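Local coordinates for protein JamJ (Lyngbya majuscula, PDB 5DOZ) that probably acts as an NADPH-dependent enoyl-acyl carrier protein reductase domain of a polyketide synthase and takes part in forming a cyclopropane ring, at residues A142-L146 / Y147-K151; I172-A175 / Q176-A180. All blocks are in the same frame, centred on the assembly; numbering follows the deposited sequence.

Contact 1 of 2, residues A142-L146 / Y147-K151; sequences AYHGL and YNLAK
Y143 and Y147 run out together from the last turns of helix 136-149, which widen here into a pi-type turn. With CG anti to the backbone N in both (chi1 -177° for Y143), the two rings swing to the same side of the helix. Their planes are 24° apart, but the rings are slid so far that they barely overlap. Y147 CB instead sits over the centre of the Y143 ring, 4.0 Å from its centroid, a CH-pi contact, while Y143 OH reaches over a face of the Y147 ring, 3.3 Å from Y147 CD1.

One residue further on, the H144 imidazole meets the N148 amide almost at a right angle. H144 ND1 donates to an in-plane lone pair of N148 OD1 at 3.0 Å, which helps to set the rotation of both groups; OD1 sits 16° out of the imidazole plane. L149 CG lies over an imidazole face, 4.3 Å from the centroid. H144 also packs on L287 and I291 of helix 287-293, about 7 Å from the bound NADPH. With an alanine in place of H144, N148 OD1 would probably lose this donor, the amide would be freer to turn, and a gap would open beside L149.

The wider turn shows in bonds spanning five residues: L149 N to H144 O at 2.9 Å and A150 N to G145 O at 3.0 Å. A150 CB rests 3.4 Å from L146 O.

Contact 2 of 2, residues I172-A175 / Q176-A180; sequences IQLA and QFWGA
A175 O accepts A180 N at 3.0 Å and, weakly, W178 N, where helix 166-177 comes to its end. The A175 methyl lies 4.3 Å from A180 CB, an apolar touch across the end of the helix. G179, with positive phi, turns the chain between them, and G179 N bonds back to Q176 O at 3.0 Å. A180 N to A175 O and G179 N to Q176 O, with positive phi at G179, make this a Schellman motif, and the A175-A180 methyl pair is the apolar contact such a motif commonly carries.

The helix belongs to a beta-alpha-beta unit of the Rossmann-like nucleotide-binding fold, joining strand 157-160 to strand 181-186. A175 faces both strands, touching V158 and V182, while A180 also touches V158 as the chain turns into the second strand.

L174 lies alongside W178, which follows it outward from the helix. L174 CB stands over the six-membered ring of W178, 4.2 Å from the centroid and 14° off the normal, and L174 CD2 reaches W178 CZ2 at 3.9 Å. W178 CG is anti to the carbonyl carbon (chi1 -67°), which folds the indole back along the helix, so that L174 O comes to lie 3.1 Å above the ring plane, toward the rim. That oxygen also accepts W178 N.

Q176 runs beside I172, one turn back. Its chain is stretched out past CG, with Q176 CG close to I172 O and Q176 OE1 3.8 Å from I172 CG2. At the far end of the amide, NE2 makes a weak hydrogen bond to G198 O.

How the contacts relate
Contact 1 comes first along the chain, at the end of helix 136-149; strand 157-160 follows, then helix 166-177, whose end holds contact 2. Their centres are about 12 Å apart, and the two helices touch directly. The W178 indole meets the rings of both Y143 and Y147, with Y147 CB 3.5 Å from W178 CH2, while L174 CD1 packs 3.7 Å from A142 CB. Both helix ends also lean on the six-stranded parallel sheet: L146 and A150 on strand 247-251, A175 on strands 157-160 and 181-186. The shared aromatic cluster thus ties two helices together within the Rossmann-like half, which as in related dehydrogenases probably holds much of the dinucleotide.

Contact 1 of 2, residues A142-L146 / Y147-K151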
loop_
_atom_site.group_PDB
_atom_site.type_symbol
_atom_site.label_atom_id
_atom_site.label_comp_id
_atom_site.label_asym_id
_atom_site.label_seq_id
_atom_site.Cartn_x
_atom_site.Cartn_y
_atom_site.Cartn_z
ATOM N N ALA A 142 4.560 1.681 -4.524
ATOM C CA ALA A 142 4.639 2.319 -5.836
ATOM C C ALA A 142 6.085 2.525 -6.257
ATOM O O ALA A 142 6.453 2.208 -7.390
ATOM C CB ALA A 142 3.879 3.636 -5.847
ATOM N N TYR A 143 6.909 3.029 -5.339
ATOM C CA TYR A 143 8.318 3.252 -5.636
ATOM C C TYR A 143 9.026 1.949 -5.979
ATOM O O TYR A 143 9.685 1.861 -7.021
ATOM C CB TYR A 143 9.058 3.974 -4.498
ATOM C CG TYR A 143 10.508 4.267 -4.848
ATOM C CD1 TYR A 143 11.494 3.275 -4.725
ATOM C CD2 TYR A 143 10.892 5.518 -5.332
ATOM C CE1 TYR A 143 12.820 3.529 -5.064
ATOM C CE2 TYR A 143 12.220 5.781 -5.670
ATOM C CZ TYR A 143 13.175 4.783 -5.535
ATOM O OH TYR A 143 14.489 5.029 -5.869
ATOM N N HIS A 144 8.901 0.945 -5.109
ATOM C CA HIS A 144 9.584 -0.329 -5.331
ATOM C C HIS A 144 9.188 -0.954 -6.672
ATOM O O HIS A 144 10.054 -1.333 -7.467
ATOM C CB HIS A 144 9.342 -1.308 -4.182
ATOM C CG HIS A 144 10.189 -2.541 -4.254
ATOM N ND1 HIS A 144 11.558 -2.515 -4.087
ATOM C CD2 HIS A 144 9.863 -3.839 -4.468
ATOM C CE1 HIS A 144 12.038 -3.741 -4.204
ATOM N NE2 HIS A 144 11.029 -4.562 -4.436
ATOM N N GLY A 145 7.885 -1.046 -6.917
ATOM C CA GLY A 145 7.365 -1.613 -8.157
ATOM C C GLY A 145 7.849 -0.886 -9.400
ATOM O O GLY A 145 8.461 -1.494 -10.277
ATOM N N LEU A 146 7.589 0.417 -9.455
ATOM C CA LEU A 146 7.919 1.247 -10.619
ATOM C C LEU A 146 9.412 1.498 -10.842
ATOM O O LEU A 146 9.889 1.382 -11.971
ATOM C CB LEU A 146 7.193 2.591 -10.549
ATOM C CG LEU A 146 5.667 2.615 -10.650
ATOM C CD1 LEU A 146 5.159 4.002 -10.282
ATOM C CD2 LEU A 146 5.207 2.206 -12.045
ATOM N N TYR A 147 10.133 1.857 -9.779
ATOM C CA TYR A 147 11.544 2.245 -9.896
ATOM C C TYR A 147 12.521 1.106 -9.607
ATOM O O TYR A 147 13.372 0.799 -10.441
ATOM C CB TYR A 147 11.862 3.452 -9.006
ATOM C CG TYR A 147 13.197 4.112 -9.308
ATOM C CD1 TYR A 147 14.388 3.599 -8.791
ATOM C CD2 TYR A 147 13.266 5.255 -10.116
ATOM C CE1 TYR A 147 15.609 4.202 -9.066
ATOM C CE2 TYR A 147 14.482 5.865 -10.392
ATOM C CZ TYR A 147 15.647 5.335 -9.864
ATOM O OH TYR A 147 16.856 5.937 -10.138
ATOM N N ASN A 148 12.424 0.503 -8.424
ATOM C CA ASN A 148 13.338 -0.583 -8.046
ATOM C C ASN A 148 13.274 -1.791 -8.971
ATOM O O ASN A 148 14.305 -2.370 -9.311
ATOM C CB ASN A 148 13.104 -1.028 -6.599
ATOM C CG ASN A 148 13.826 -0.156 -5.588
ATOM O OD1 ASN A 148 13.588 -0.260 -4.384
ATOM N ND2 ASN A 148 14.710 0.707 -6.070
ATOM N N LEU A 149 12.062 -2.171 -9.372
ATOM C CA LEU A 149 11.875 -3.339 -10.223
ATOM C C LEU A 149 11.803 -2.957 -11.701
ATOM O O LEU A 149 12.717 -3.275 -12.466
ATOM C CB LEU A 149 10.654 -4.163 -9.773
ATOM C CG LEU A 149 10.694 -4.753 -8.349
ATOM C CD1 LEU A 149 9.389 -5.459 -8.004
ATOM C CD2 LEU A 149 11.879 -5.692 -8.128
ATOM N N ALA A 150 10.743 -2.245 -12.088
ATOM C CA ALA A 150 10.491 -1.894 -13.492
ATOM C C ALA A 150 11.429 -0.832 -14.070
ATOM O O ALA A 150 11.533 -0.701 -15.294
ATOM C CB ALA A 150 9.042 -1.465 -13.679
ATOM N N LYS A 151 12.088 -0.065 -13.199
ATOM C CA LYS A 151 13.052 0.959 -13.626
ATOM C C LYS A 151 12.491 1.894 -14.704
ATOM O O LYS A 151 13.145 2.154 -15.717
ATOM C CB LYS A 151 14.359 0.309 -14.108
ATOM C CG LYS A 151 15.277 -0.165 -12.990
ATOM C CD LYS A 151 16.572 -0.734 -13.553
ATOM C CE LYS A 151 17.666 -0.822 -12.498
ATOM N NZ LYS A 151 17.287 -1.703 -11.356
#

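Contact 2 of 2, residues I172-A175 / Q176-A180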
loop_
_atom_site.group_PDB
_atom_site.type_symbol
_atom_site.label_atom_id
_atom_site.label_comp_id
_atom_site.label_asym_id
_atom_site.label_seq_id
_atom_site.Cartn_x
_atom_site.Cartn_y
_atom_site.Cartn_z
ATOM N N ILE A 172 0.497 7.190 -9.462
ATOM C CA ILE A 172 0.185 8.353 -10.287
ATOM C C ILE A 172 1.203 9.466 -10.034
ATOM O O ILE A 172 1.899 9.880 -10.952
ATOM C CB ILE A 172 -1.255 8.870 -10.047
ATOM C CG1 ILE A 172 -2.272 7.959 -10.737
ATOM C CG2 ILE A 172 -1.414 10.297 -10.563
ATOM C CD1 ILE A 172 -3.700 8.181 -10.279
ATOM N N GLN A 173 1.296 9.928 -8.787
ATOM C CA GLN A 173 2.251 10.978 -8.414
ATOM C C GLN A 173 3.681 10.656 -8.837
ATOM O O GLN A 173 4.378 11.514 -9.363
ATOM C CB GLN A 173 2.217 11.246 -6.910
ATOM C CG GLN A 173 1.066 12.129 -6.464
ATOM C CD GLN A 173 1.291 12.715 -5.083
ATOM O OE1 GLN A 173 2.219 13.495 -4.874
ATOM N NE2 GLN A 173 0.435 12.348 -4.133
ATOM N N LEU A 174 4.114 9.421 -8.603
ATOM C CA LEU A 174 5.474 9.023 -8.951
ATOM C C LEU A 174 5.703 9.012 -10.460
ATOM O O LEU A 174 6.677 9.586 -10.944
ATOM C CB LEU A 174 5.842 7.679 -8.314
ATOM C CG LEU A 174 6.074 7.702 -6.796
ATOM C CD1 LEU A 174 6.402 6.308 -6.290
ATOM C CD2 LEU A 174 7.187 8.670 -6.413
ATOM N N ALA A 175 4.791 8.385 -11.197
ATOM C CA ALA A 175 4.928 8.276 -12.650
ATOM C C ALA A 175 5.000 9.641 -13.339
ATOM O O ALA A 175 5.838 9.843 -14.225
ATOM C CB ALA A 175 3.805 7.433 -13.236
ATOM N N GLN A 176 4.137 10.568 -12.924
ATOM C CA GLN A 176 4.097 11.917 -13.506
ATOM C C GLN A 176 5.354 12.724 -13.175
ATOM O O GLN A 176 5.918 13.382 -14.052
ATOM C CB GLN A 176 2.843 12.679 -13.054
ATOM C CG GLN A 176 1.540 12.115 -13.606
ATOM C CD GLN A 176 0.333 12.964 -13.251
ATOM O OE1 GLN A 176 0.164 13.382 -12.102
ATOM N NE2 GLN A 176 -0.519 13.216 -14.236
ATOM N N PHE A 177 5.791 12.657 -11.916
ATOM C CA PHE A 177 7.015 13.338 -11.479
ATOM C C PHE A 177 8.258 12.768 -12.165
ATOM O O PHE A 177 9.262 13.466 -12.326
ATOM C CB PHE A 177 7.153 13.279 -9.950
ATOM C CG PHE A 177 8.410 13.918 -9.418
ATOM C CD1 PHE A 177 8.702 15.255 -9.686
ATOM C CD2 PHE A 177 9.292 13.187 -8.627
ATOM C CE1 PHE A 177 9.859 15.842 -9.192
ATOM C CE2 PHE A 177 10.448 13.768 -8.126
ATOM C CZ PHE A 177 10.734 15.097 -8.408
ATOM N N TRP A 178 8.185 11.503 -12.576
ATOM C CA TRP A 178 9.283 10.877 -13.308
ATOM C C TRP A 178 9.176 11.058 -14.828
ATOM O O TRP A 178 10.006 10.546 -15.580
ATOM C CB TRP A 178 9.460 9.408 -12.898
ATOM C CG TRP A 178 9.921 9.250 -11.462
ATOM C CD1 TRP A 178 10.588 10.178 -10.707
ATOM C CD2 TRP A 178 9.761 8.095 -10.621
ATOM N NE1 TRP A 178 10.840 9.679 -9.450
ATOM C CE2 TRP A 178 10.348 8.402 -9.370
ATOM C CE3 TRP A 178 9.177 6.834 -10.802
ATOM C CZ2 TRP A 178 10.367 7.492 -8.303
ATOM C CZ3 TRP A 178 9.199 5.929 -9.744
ATOM C CH2 TRP A 178 9.787 6.264 -8.512
ATOM N N GLY A 179 8.159 11.794 -15.273
ATOM C CA GLY A 179 8.027 12.165 -16.685
ATOM C C GLY A 179 7.386 11.123 -17.584
ATOM O O GLY A 179 7.345 11.296 -18.802
ATOM N N ALA A 180 6.890 10.042 -16.981
ATOM C CA ALA A 180 6.179 8.995 -17.710
ATOM C C ALA A 180 4.791 9.470 -18.121
ATOM O O ALA A 180 4.246 10.406 -17.529
ATOM C CB ALA A 180 6.074 7.737 -16.862
#